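Side-chain contacts in transcriptional regulator, ROK family (Vibrio cholerae O1 biovar eltor, PDB 1Z05), which probably binds DNA as a zinc-containing transcriptional regulator of the ROK family, a homologue of Mlc linked to carbohydrate metabolism: residues Y119-L124 against Q404-G409; Q109-R114 against E156-T161; H84-Q89 against R94-V99; G42-L47 against K72-L77. One frame throughout, in Å; residues are numbered along the deposited sequence. Where two conformers were deposited one is given.

Overall arrangement
Contacts 1 and 2 share one mixed sheet of the ROK domain and touch each other: strands 108-116 and 119-126 are neighbours, with residues 404-409 packed against the sheet in contact 1 and helix 144-161 in contact 2. Both are buried; contact 2 is leucine on phenylalanine, while contact 1 mixes methyls with a threonine hydroxyl, and both reach the same sulfate at one end. Contacts 3 and 4 belong to the amino-terminal part, which has the helices and hairpin of a probable winged-helix domain. Contact 4 is a buried aliphatic crossing of two helices, whereas contact 3 is a surface turn held by backbone bonds and two waters. Their centres lie about 19 Å apart.

Contact 1. Residues Y119-L124 against Q404-G409; sequences YLTIAL and QATMPG. With SO4 (sulfate ion), chain C.
Thr-406 brings its whole branched head against the methyl groups of Thr-121 and Ala-123, alternate residues of strand 119-126 that face the same way. This packing is small, made of methyls and one hydroxyl oxygen. Thr-406 CG2 meets Thr-121 CG2 methyl to methyl at 3.8 Å, and Ala-123 CB sits over the fork of Thr-406, 3.4 Å from its OG1 and 3.9 Å from its CG2. The Thr-121 methyl is available because it stands anti to the backbone N (chi1 -64° for OG1), which turns the hydroxyl elsewhere. Alanine suits position 123, where its single methyl lets the backbones come to 6.8 Å between Ala-123 CA and Thr-406 CA.

The polar interactions lie around this patch. Thr-406 O accepts a hydrogen bond from Ser-112 OG on the neighbouring strand 108-116, tying the turn 404-407 to the sheet just before helix 407-418 starts. At the beginning of the strand, Tyr-119 OH donates to sulfate O1 over 2.8 Å, and the oxygen lies at the ring edge, in its plane. The same hydroxyl is hydrogen-bonded to Arg-114 NE.

A threonine that offers methyl and hydroxyl to one alanine implies close packing of small branched groups, while the Tyr-119 phenol, Arg-114 and Arg-117 N make a site able to hold an anion, although this sulfate probably comes from the crystallisation liquor.

Contact 2. Residues Q109-R114 against E156-T161; sequences QFLSMR and EEFFQT. With SO4 (sulfate ion), chain C.
One leucine divides its two methyls between two consecutive phenylalanines: Leu-111 CD2 approaches Phe-158 CE2 at 3.6 Å, and Leu-111 CD1 approaches Phe-159 CE2 at 3.7 Å. Both methyls come obliquely to their rings. Leu-111 can do this because its CG stands anti to the carbonyl carbon (chi1 -72°), which directs the fork towards the helix. Phe-158 extends from the helix towards the sheet, and its side chain and that of Leu-111 slide past each other in opposite directions. Phe-159 leaves the helix at its flank and only its ring reaches the leucine, so it closes the margin of the contact while Phe-158 is buried, also touching Ile-122 and Leu-124 of the adjoining strand. Large rings suit this place, since the nearest CA atoms, those of Leu-111 and Phe-158, are 10.0 Å apart.

Where helix 144-161 ends, Thr-161 OG1 donates to Glu-157 O over 2.9 Å from well above the carbonyl plane, and Thr-161 N shares that acceptor. Far along the strand, the extended chain of Arg-114 carries NH2 to sulfate O4, 2.8 Å away in a nearly straight bond (165°) lying in the guanidinium plane; its NH1 pairs with Asp-217.

A helix laid by its apolar side on a mixed sheet of strand order 3-2-1-4-5 is typical of the RNase H-like fold of the ASKHA superfamily.

Contact 3. Residues H84-Q89 against R94-V99; sequences HETTVQ and RGRPAV
Just after Gly-95, whose positive phi of 66° favours glycine and takes the chain out of helix 88-94, Arg-96 meets Thr-86 side chain to side chain, the two running at about a right angle, with Arg-96 NE 4.2 Å from Thr-86 CG2. The long arginine leans back over the turn, and its NH2 donates to a water 3.0 Å away that also bonds Thr-86 OG1. Pro-97 contributes its carbonyl rather than its side chain: a second water donates to Pro-97 O and is hydrogen-bonded to the same threonine hydroxyl. Thr-86 thus puts its hydroxyl between two waters, while CG2, placed opposite the backbone N (chi1 -57° for OG1), lies 3.5 Å from Pro-97 O. Threonine suits this place by offering both groups. The hairpin is probably the wing of a winged-helix domain, two antiparallel strands, 83-86 and 99-103, with a short helix, begun by the N-cap Thr-87, inserted at the turn. Ala-98 adds a CA-H contact, its CA 3.5 Å from Thr-86 O. Val-99 finally joins Thr-86 in an antiparallel hydrogen-bonded pair: Val-99 N donates to Thr-86 O and Thr-86 N to Val-99 O, both at 3.1 Å. Beside it, Glu-85 CB packs on Val-99 O, while the Glu-85 carboxylate turns to a salt bridge with Arg-56.

Contact 4. Residues G42-L47 against K72-L77; sequences GRVYKL and KITREL. With SO4 (sulfate ion), chain G.
Leu-77 CD1 lies at the edge of the Tyr-45 ring, near its plane, and touches Tyr-45 CB at 4.3 Å. The ring itself continues past the leucine to Leu-423, Leu-417 and Tyr-418 of the carboxy-terminal helices, so tyrosine serves two interfaces. The other flat group, the Arg-75 guanidinium, belongs to the far side of its helix: a chain bent at chi2 (46°) and chi3 curls round so that NE donates to sulfate O4 over 2.7 Å, the oxygen lying at the guanidinium edge. At the crossing itself, beta-branched residues meet. Val-44 CB touches Ile-73 CG2 at 3.9 Å, and Val-44 CG2 touches Ile-73 CD1 at 4.1 Å. Helices 35-51 and 67-79 match the first and the probable recognition helix of a winged helix-turn-helix domain, with helix 56-63 between them in sequence; their segments cross at -71° with axes 10.3 Å apart. The sulfate, probably from the crystallisation liquor, may mimic a DNA phosphate on helix 67-79. Thr-74 turns its methyl loosely to Val-44 CG1 and hydrogen-bonds its hydroxyl to Ile-70 O, which lets a polar residue sit buried beside valine.

Contact 1. Residues Y119-L124 against Q404-G409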
# COMPACT_ATOMS: atom_id res chain seq x y z
N TYR A 119 9.38 -13.78 -26.72
CA TYR A 119 10.83 -13.83 -26.51
C TYR A 119 11.24 -13.99 -25.04
O TYR A 119 10.45 -13.78 -24.12
CB TYR A 119 11.50 -12.59 -27.09
CG TYR A 119 11.21 -11.31 -26.33
CD1 TYR A 119 12.00 -10.92 -25.24
CD2 TYR A 119 10.14 -10.49 -26.70
CE1 TYR A 119 11.72 -9.74 -24.53
CE2 TYR A 119 9.86 -9.32 -26.02
CZ TYR A 119 10.66 -8.95 -24.94
OH TYR A 119 10.37 -7.78 -24.27
N LEU A 120 12.51 -14.37 -24.86
CA LEU A 120 13.12 -14.47 -23.55
C LEU A 120 14.45 -13.74 -23.59
O LEU A 120 15.28 -14.00 -24.46
CB LEU A 120 13.33 -15.94 -23.16
CG LEU A 120 14.20 -16.21 -21.91
CD1 LEU A 120 13.50 -15.71 -20.64
CD2 LEU A 120 14.56 -17.68 -21.79
N THR A 121 14.64 -12.81 -22.65
CA THR A 121 15.92 -12.12 -22.50
C THR A 121 16.65 -12.64 -21.27
O THR A 121 16.07 -12.74 -20.19
CB THR A 121 15.75 -10.58 -22.44
OG1 THR A 121 15.22 -10.12 -23.69
CG2 THR A 121 17.10 -9.90 -22.20
N ILE A 122 17.91 -13.02 -21.45
CA ILE A 122 18.73 -13.44 -20.32
C ILE A 122 19.93 -12.51 -20.29
O ILE A 122 20.63 -12.36 -21.29
CB ILE A 122 19.18 -14.94 -20.42
CG1 ILE A 122 17.96 -15.86 -20.51
CG2 ILE A 122 20.04 -15.32 -19.21
CD1 ILE A 122 18.27 -17.33 -20.87
N ALA A 123 20.14 -11.86 -19.15
CA ALA A 123 21.28 -10.97 -19.00
C ALA A 123 22.07 -11.38 -17.76
O ALA A 123 21.49 -11.77 -16.75
CB ALA A 123 20.83 -9.52 -18.89
N LEU A 124 23.38 -11.30 -17.86
CA LEU A 124 24.25 -11.47 -16.71
C LEU A 124 24.62 -10.08 -16.20
O LEU A 124 25.08 -9.24 -16.98
CB LEU A 124 25.50 -12.27 -17.09
CG LEU A 124 26.60 -12.47 -16.04
CD1 LEU A 124 26.16 -13.41 -14.93
CD2 LEU A 124 27.87 -12.98 -16.71
N GLN A 404 15.85 -1.15 -21.32
CA GLN A 404 16.66 -1.97 -20.42
C GLN A 404 15.72 -2.94 -19.72
O GLN A 404 15.24 -2.70 -18.61
CB GLN A 404 17.44 -1.11 -19.41
CG GLN A 404 18.37 -0.06 -20.04
CD GLN A 404 17.65 1.24 -20.34
OE1 GLN A 404 16.42 1.29 -20.40
NE2 GLN A 404 18.41 2.31 -20.54
N ALA A 405 15.44 -4.03 -20.42
CA ALA A 405 14.40 -4.96 -20.03
C ALA A 405 14.71 -5.74 -18.75
O ALA A 405 13.80 -6.25 -18.09
CB ALA A 405 14.09 -5.91 -21.17
N THR A 406 15.99 -5.84 -18.40
CA THR A 406 16.38 -6.65 -17.23
C THR A 406 16.76 -5.84 -15.98
O THR A 406 17.04 -6.42 -14.93
CB THR A 406 17.48 -7.70 -17.56
OG1 THR A 406 18.69 -7.05 -17.96
CG2 THR A 406 17.01 -8.66 -18.66
N MET A 407 16.75 -4.50 -16.08
CA MET A 407 16.95 -3.65 -14.91
C MET A 407 15.90 -3.82 -13.82
O MET A 407 16.24 -3.71 -12.64
CB MET A 407 17.09 -2.16 -15.28
CG MET A 407 18.47 -1.76 -15.79
SD MET A 407 19.89 -2.47 -14.91
CE MET A 407 19.85 -1.63 -13.34
N PRO A 408 14.61 -4.06 -14.20
CA PRO A 408 13.64 -4.44 -13.18
C PRO A 408 14.06 -5.65 -12.34
O PRO A 408 13.90 -5.63 -11.14
CB PRO A 408 12.38 -4.75 -14.00
CG PRO A 408 12.50 -3.89 -15.20
CD PRO A 408 13.98 -3.91 -15.53
N GLY A 409 14.63 -6.68 -12.98
CA GLY A 409 15.11 -7.84 -12.23
C GLY A 409 16.28 -7.48 -11.33
O GLY A 409 16.40 -8.00 -10.21
S SO4 C . 6.91 -6.98 -25.10
O1 SO4 C . 8.18 -6.27 -25.09
O2 SO4 C . 5.82 -6.11 -24.71
O3 SO4 C . 6.71 -7.46 -26.47
O4 SO4 C . 6.96 -8.11 -24.17

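Contact 2. Residues Q109-R114 against E156-T161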
# COMPACT_ATOMS: atom_id res chain seq x y z
N GLN A 109 27.78 -11.94 -9.13
CA GLN A 109 26.92 -11.71 -10.27
C GLN A 109 25.51 -12.23 -9.99
O GLN A 109 25.28 -12.91 -8.99
CB GLN A 109 27.49 -12.43 -11.50
CG GLN A 109 28.92 -12.01 -11.88
CD GLN A 109 29.51 -12.90 -12.94
OE1 GLN A 109 29.14 -14.06 -13.05
NE2 GLN A 109 30.43 -12.36 -13.73
N PHE A 110 24.58 -11.90 -10.88
CA PHE A 110 23.25 -12.51 -10.87
C PHE A 110 22.73 -12.53 -12.31
O PHE A 110 23.20 -11.77 -13.16
CB PHE A 110 22.29 -11.76 -9.93
CG PHE A 110 22.04 -10.31 -10.31
CD1 PHE A 110 21.02 -9.98 -11.19
CD2 PHE A 110 22.81 -9.29 -9.75
CE1 PHE A 110 20.76 -8.65 -11.54
CE2 PHE A 110 22.55 -7.95 -10.07
CZ PHE A 110 21.54 -7.63 -10.97
N LEU A 111 21.76 -13.41 -12.57
CA LEU A 111 21.03 -13.42 -13.83
C LEU A 111 19.74 -12.65 -13.67
O LEU A 111 19.06 -12.74 -12.63
CB LEU A 111 20.68 -14.85 -14.25
CG LEU A 111 21.73 -15.82 -14.75
CD1 LEU A 111 21.00 -17.03 -15.36
CD2 LEU A 111 22.63 -15.18 -15.79
N SER A 112 19.42 -11.85 -14.68
CA SER A 112 18.13 -11.17 -14.73
C SER A 112 17.52 -11.53 -16.06
O SER A 112 18.19 -11.43 -17.10
CB SER A 112 18.30 -9.65 -14.58
OG SER A 112 17.04 -9.00 -14.51
N MET A 113 16.27 -11.98 -16.03
CA MET A 113 15.57 -12.43 -17.21
C MET A 113 14.27 -11.67 -17.42
O MET A 113 13.63 -11.22 -16.46
CB MET A 113 15.26 -13.93 -17.09
CG MET A 113 16.50 -14.80 -16.97
SD MET A 113 16.11 -16.51 -16.57
CE MET A 113 15.58 -17.13 -18.15
N ARG A 114 13.89 -11.51 -18.67
CA ARG A 114 12.53 -11.07 -18.99
C ARG A 114 11.86 -12.09 -19.89
O ARG A 114 12.42 -12.47 -20.93
CB ARG A 114 12.53 -9.69 -19.67
CG ARG A 114 11.11 -9.29 -20.15
CD ARG A 114 11.07 -7.93 -20.86
NE ARG A 114 9.77 -7.75 -21.50
CZ ARG A 114 8.68 -7.32 -20.87
NH1 ARG A 114 8.74 -7.00 -19.57
NH2 ARG A 114 7.53 -7.22 -21.53
N GLU A 156 20.17 -23.44 -18.96
CA GLU A 156 21.24 -24.43 -19.09
C GLU A 156 22.25 -24.06 -20.18
O GLU A 156 23.46 -24.05 -19.93
CB GLU A 156 20.63 -25.81 -19.37
CG GLU A 156 21.63 -26.91 -19.74
CD GLU A 156 20.94 -28.13 -20.36
OE1 GLU A 156 21.52 -28.77 -21.26
OE2 GLU A 156 19.80 -28.45 -19.94
N GLU A 157 21.75 -23.75 -21.38
CA GLU A 157 22.57 -23.34 -22.52
C GLU A 157 23.41 -22.10 -22.19
O GLU A 157 24.59 -22.04 -22.52
CB GLU A 157 21.67 -23.09 -23.74
CG GLU A 157 22.39 -22.60 -25.01
CD GLU A 157 23.02 -23.73 -25.81
OE1 GLU A 157 23.86 -24.47 -25.27
OE2 GLU A 157 22.69 -23.86 -27.02
N PHE A 158 22.78 -21.12 -21.53
CA PHE A 158 23.45 -19.87 -21.13
C PHE A 158 24.65 -20.12 -20.21
O PHE A 158 25.73 -19.56 -20.44
CB PHE A 158 22.46 -18.91 -20.46
CG PHE A 158 23.00 -17.51 -20.25
CD1 PHE A 158 22.75 -16.50 -21.18
CD2 PHE A 158 23.76 -17.20 -19.12
CE1 PHE A 158 23.26 -15.20 -20.99
CE2 PHE A 158 24.27 -15.92 -18.92
CZ PHE A 158 24.01 -14.91 -19.86
N PHE A 159 24.46 -20.95 -19.18
CA PHE A 159 25.57 -21.32 -18.29
C PHE A 159 26.72 -22.02 -19.01
O PHE A 159 27.88 -21.82 -18.68
CB PHE A 159 25.07 -22.18 -17.12
CG PHE A 159 24.61 -21.37 -15.94
CD1 PHE A 159 25.49 -21.08 -14.89
CD2 PHE A 159 23.30 -20.89 -15.87
CE1 PHE A 159 25.07 -20.34 -13.80
CE2 PHE A 159 22.87 -20.15 -14.78
CZ PHE A 159 23.75 -19.86 -13.74
N GLN A 160 26.39 -22.85 -20.00
CA GLN A 160 27.40 -23.53 -20.79
C GLN A 160 28.09 -22.57 -21.74
O GLN A 160 29.32 -22.56 -21.83
CB GLN A 160 26.78 -24.70 -21.57
CG GLN A 160 26.47 -25.93 -20.72
CD GLN A 160 25.53 -26.90 -21.41
OE1 GLN A 160 25.48 -26.97 -22.63
NE2 GLN A 160 24.78 -27.65 -20.62
N THR A 161 27.31 -21.76 -22.46
CA THR A 161 27.88 -20.87 -23.47
C THR A 161 28.80 -19.82 -22.86
O THR A 161 29.86 -19.54 -23.40
CB THR A 161 26.79 -20.17 -24.30
OG1 THR A 161 25.98 -21.16 -24.95
CG2 THR A 161 27.42 -19.26 -25.38
S SO4 C . 6.91 -6.98 -25.10
O1 SO4 C . 8.18 -6.27 -25.09
O2 SO4 C . 5.82 -6.11 -24.71
O3 SO4 C . 6.71 -7.46 -26.47
O4 SO4 C . 6.96 -8.11 -24.17

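Contact 3. Residues H84-Q89 against R94-V99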
# COMPACT_ATOMS: atom_id res chain seq x y z
N HIS A 84 34.27 -6.00 2.65
CA HIS A 84 35.69 -6.06 2.95
C HIS A 84 36.17 -4.78 3.60
O HIS A 84 35.53 -3.74 3.48
CB HIS A 84 36.50 -6.38 1.69
CG HIS A 84 36.58 -5.24 0.72
ND1 HIS A 84 37.69 -4.44 0.61
CD2 HIS A 84 35.69 -4.78 -0.20
CE1 HIS A 84 37.49 -3.53 -0.33
NE2 HIS A 84 36.28 -3.72 -0.84
N GLU A 85 37.29 -4.90 4.29
CA GLU A 85 37.97 -3.77 4.94
C GLU A 85 39.48 -4.00 4.84
O GLU A 85 39.93 -5.11 4.53
CB GLU A 85 37.57 -3.68 6.41
CG GLU A 85 37.89 -4.95 7.21
CD GLU A 85 37.58 -4.83 8.70
OE1 GLU A 85 37.47 -3.70 9.22
OE2 GLU A 85 37.45 -5.90 9.35
N THR A 86 40.27 -2.95 5.08
CA THR A 86 41.68 -3.13 5.39
C THR A 86 41.78 -2.94 6.91
O THR A 86 41.57 -1.83 7.42
CB THR A 86 42.62 -2.14 4.66
OG1 THR A 86 42.43 -2.25 3.24
CG2 THR A 86 44.11 -2.43 4.97
N THR A 87 42.05 -4.04 7.62
CA THR A 87 42.17 -4.03 9.07
C THR A 87 43.45 -3.32 9.50
O THR A 87 44.36 -3.10 8.69
CB THR A 87 42.17 -5.46 9.67
OG1 THR A 87 43.39 -6.12 9.33
CG2 THR A 87 40.98 -6.28 9.17
N VAL A 88 43.51 -2.96 10.78
CA VAL A 88 44.71 -2.35 11.36
C VAL A 88 45.94 -3.24 11.16
O VAL A 88 47.01 -2.76 10.77
CB VAL A 88 44.48 -2.02 12.87
CG1 VAL A 88 45.76 -1.59 13.57
CG2 VAL A 88 43.40 -0.94 13.02
N GLN A 89 45.79 -4.54 11.41
CA GLN A 89 46.89 -5.50 11.24
C GLN A 89 47.40 -5.56 9.79
O GLN A 89 48.61 -5.57 9.57
CB GLN A 89 46.49 -6.90 11.75
CG GLN A 89 47.65 -7.88 11.84
CD GLN A 89 47.44 -9.01 12.84
OE1 GLN A 89 46.38 -9.14 13.45
NE2 GLN A 89 48.47 -9.83 13.02
N ARG A 94 51.32 -4.33 5.72
CA ARG A 94 51.58 -4.08 4.30
C ARG A 94 51.84 -2.61 3.95
O ARG A 94 52.04 -2.27 2.78
CB ARG A 94 50.47 -4.72 3.44
CG ARG A 94 50.36 -6.23 3.67
CD ARG A 94 49.35 -6.93 2.78
NE ARG A 94 47.96 -6.70 3.18
CZ ARG A 94 46.93 -7.47 2.81
NH1 ARG A 94 47.12 -8.53 2.04
NH2 ARG A 94 45.70 -7.17 3.21
N GLY A 95 51.87 -1.75 4.97
CA GLY A 95 52.21 -0.34 4.80
C GLY A 95 51.22 0.48 3.99
O GLY A 95 51.62 1.33 3.18
N ARG A 96 49.92 0.23 4.20
CA ARG A 96 48.86 1.02 3.57
C ARG A 96 47.80 1.44 4.60
O ARG A 96 47.82 0.94 5.72
CB ARG A 96 48.26 0.29 2.36
CG ARG A 96 47.60 -1.05 2.62
CD ARG A 96 46.91 -1.52 1.35
NE ARG A 96 46.32 -2.85 1.45
CZ ARG A 96 46.93 -3.97 1.07
NH1 ARG A 96 48.16 -3.94 0.56
NH2 ARG A 96 46.32 -5.14 1.20
N PRO A 97 46.89 2.37 4.24
CA PRO A 97 45.99 2.89 5.28
C PRO A 97 44.92 1.88 5.69
O PRO A 97 44.50 1.06 4.87
CB PRO A 97 45.32 4.10 4.60
CG PRO A 97 46.12 4.36 3.34
CD PRO A 97 46.64 3.02 2.94
N ALA A 98 44.50 1.93 6.95
CA ALA A 98 43.33 1.19 7.41
C ALA A 98 42.11 1.81 6.74
O ALA A 98 41.98 3.04 6.67
CB ALA A 98 43.21 1.26 8.93
N VAL A 99 41.23 0.97 6.21
CA VAL A 99 40.08 1.43 5.44
C VAL A 99 38.84 0.74 5.96
O VAL A 99 38.85 -0.47 6.20
CB VAL A 99 40.25 1.17 3.90
CG1 VAL A 99 39.06 1.70 3.11
CG2 VAL A 99 41.52 1.82 3.36
O HOH W 1 44.15 -0.18 2.34
O HOH W 2 43.64 -4.21 2.10

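Contact 4. Residues G42-L47 against K72-L77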
# COMPACT_ATOMS: atom_id res chain seq x y z
N GLY A 42 20.69 -7.07 6.48
CA GLY A 42 20.33 -6.18 5.37
C GLY A 42 20.51 -4.70 5.69
O GLY A 42 21.05 -3.96 4.88
N ARG A 43 20.07 -4.28 6.87
CA ARG A 43 20.24 -2.89 7.31
C ARG A 43 21.71 -2.47 7.32
O ARG A 43 22.06 -1.39 6.84
CB ARG A 43 19.61 -2.69 8.69
CG ARG A 43 18.09 -2.72 8.66
CD ARG A 43 17.47 -2.45 10.04
NE ARG A 43 17.63 -1.05 10.45
CZ ARG A 43 18.26 -0.64 11.55
NH1 ARG A 43 18.79 -1.51 12.39
NH2 ARG A 43 18.34 0.66 11.81
N VAL A 44 22.56 -3.32 7.88
CA VAL A 44 24.00 -3.05 7.94
C VAL A 44 24.64 -3.03 6.55
O VAL A 44 25.42 -2.14 6.23
CB VAL A 44 24.73 -4.06 8.87
CG1 VAL A 44 26.26 -3.98 8.69
CG2 VAL A 44 24.35 -3.79 10.32
N TYR A 45 24.28 -4.01 5.72
CA TYR A 45 24.80 -4.09 4.36
C TYR A 45 24.42 -2.87 3.51
O TYR A 45 25.24 -2.36 2.72
CB TYR A 45 24.31 -5.38 3.70
CG TYR A 45 24.81 -5.56 2.30
CD1 TYR A 45 26.04 -6.18 2.05
CD2 TYR A 45 24.06 -5.10 1.21
CE1 TYR A 45 26.51 -6.35 0.74
CE2 TYR A 45 24.53 -5.26 -0.10
CZ TYR A 45 25.75 -5.88 -0.32
OH TYR A 45 26.21 -6.07 -1.61
N LYS A 46 23.17 -2.42 3.65
CA LYS A 46 22.71 -1.20 2.95
C LYS A 46 23.50 0.04 3.37
O LYS A 46 23.86 0.86 2.53
CB LYS A 46 21.20 -0.99 3.16
CG LYS A 46 20.63 0.18 2.35
CD LYS A 46 19.16 0.42 2.67
CE LYS A 46 18.61 1.60 1.89
NZ LYS A 46 17.14 1.69 2.11
N LEU A 47 23.77 0.17 4.67
CA LEU A 47 24.62 1.27 5.16
C LEU A 47 26.02 1.24 4.53
O LEU A 47 26.52 2.26 4.06
CB LEU A 47 24.71 1.26 6.69
CG LEU A 47 23.52 1.85 7.44
CD1 LEU A 47 23.65 1.59 8.94
CD2 LEU A 47 23.36 3.35 7.17
N LYS A 72 29.11 -9.37 15.08
CA LYS A 72 28.56 -10.63 14.59
C LYS A 72 28.08 -10.54 13.14
O LYS A 72 28.37 -11.42 12.34
CB LYS A 72 27.43 -11.14 15.50
CG LYS A 72 27.92 -11.70 16.83
CD LYS A 72 26.82 -12.45 17.60
CE LYS A 72 25.83 -11.49 18.25
NZ LYS A 72 25.06 -12.14 19.35
N ILE A 73 27.35 -9.47 12.81
CA ILE A 73 26.87 -9.26 11.45
C ILE A 73 28.01 -9.06 10.44
O ILE A 73 28.05 -9.73 9.40
CB ILE A 73 25.87 -8.07 11.35
CG1 ILE A 73 24.56 -8.41 12.10
CG2 ILE A 73 25.58 -7.74 9.88
CD1 ILE A 73 23.76 -7.19 12.56
N THR A 74 28.94 -8.15 10.75
CA THR A 74 30.05 -7.90 9.83
C THR A 74 30.95 -9.11 9.66
O THR A 74 31.46 -9.35 8.57
CB THR A 74 30.92 -6.68 10.25
OG1 THR A 74 31.33 -6.83 11.62
CG2 THR A 74 30.16 -5.37 10.07
N ARG A 75 31.15 -9.88 10.74
CA ARG A 75 32.00 -11.07 10.65
C ARG A 75 31.42 -12.10 9.66
O ARG A 75 32.16 -12.65 8.85
CB ARG A 75 32.25 -11.68 12.04
CG ARG A 75 33.17 -12.92 12.10
CD ARG A 75 34.47 -12.79 11.28
NE ARG A 75 35.11 -11.48 11.37
CZ ARG A 75 36.11 -11.07 10.59
NH1 ARG A 75 36.59 -11.87 9.65
NH2 ARG A 75 36.62 -9.86 10.75
N GLU A 76 30.12 -12.36 9.75
CA GLU A 76 29.46 -13.24 8.79
C GLU A 76 29.57 -12.68 7.36
O GLU A 76 29.83 -13.43 6.42
CB GLU A 76 27.99 -13.52 9.15
CG GLU A 76 27.80 -14.21 10.50
CD GLU A 76 26.56 -15.11 10.57
OE1 GLU A 76 25.83 -15.24 9.56
OE2 GLU A 76 26.33 -15.70 11.65
N LEU A 77 29.38 -11.37 7.20
CA LEU A 77 29.46 -10.77 5.86
C LEU A 77 30.89 -10.76 5.30
O LEU A 77 31.09 -10.99 4.11
CB LEU A 77 28.86 -9.36 5.85
CG LEU A 77 27.36 -9.17 6.16
CD1 LEU A 77 27.01 -7.69 6.10
CD2 LEU A 77 26.46 -9.97 5.23
S SO4 G . 35.90 -9.91 14.65
O1 SO4 G . 37.16 -10.60 14.37
O2 SO4 G . 35.62 -9.98 16.08
O3 SO4 G . 35.99 -8.52 14.21
O4 SO4 G . 34.80 -10.57 13.94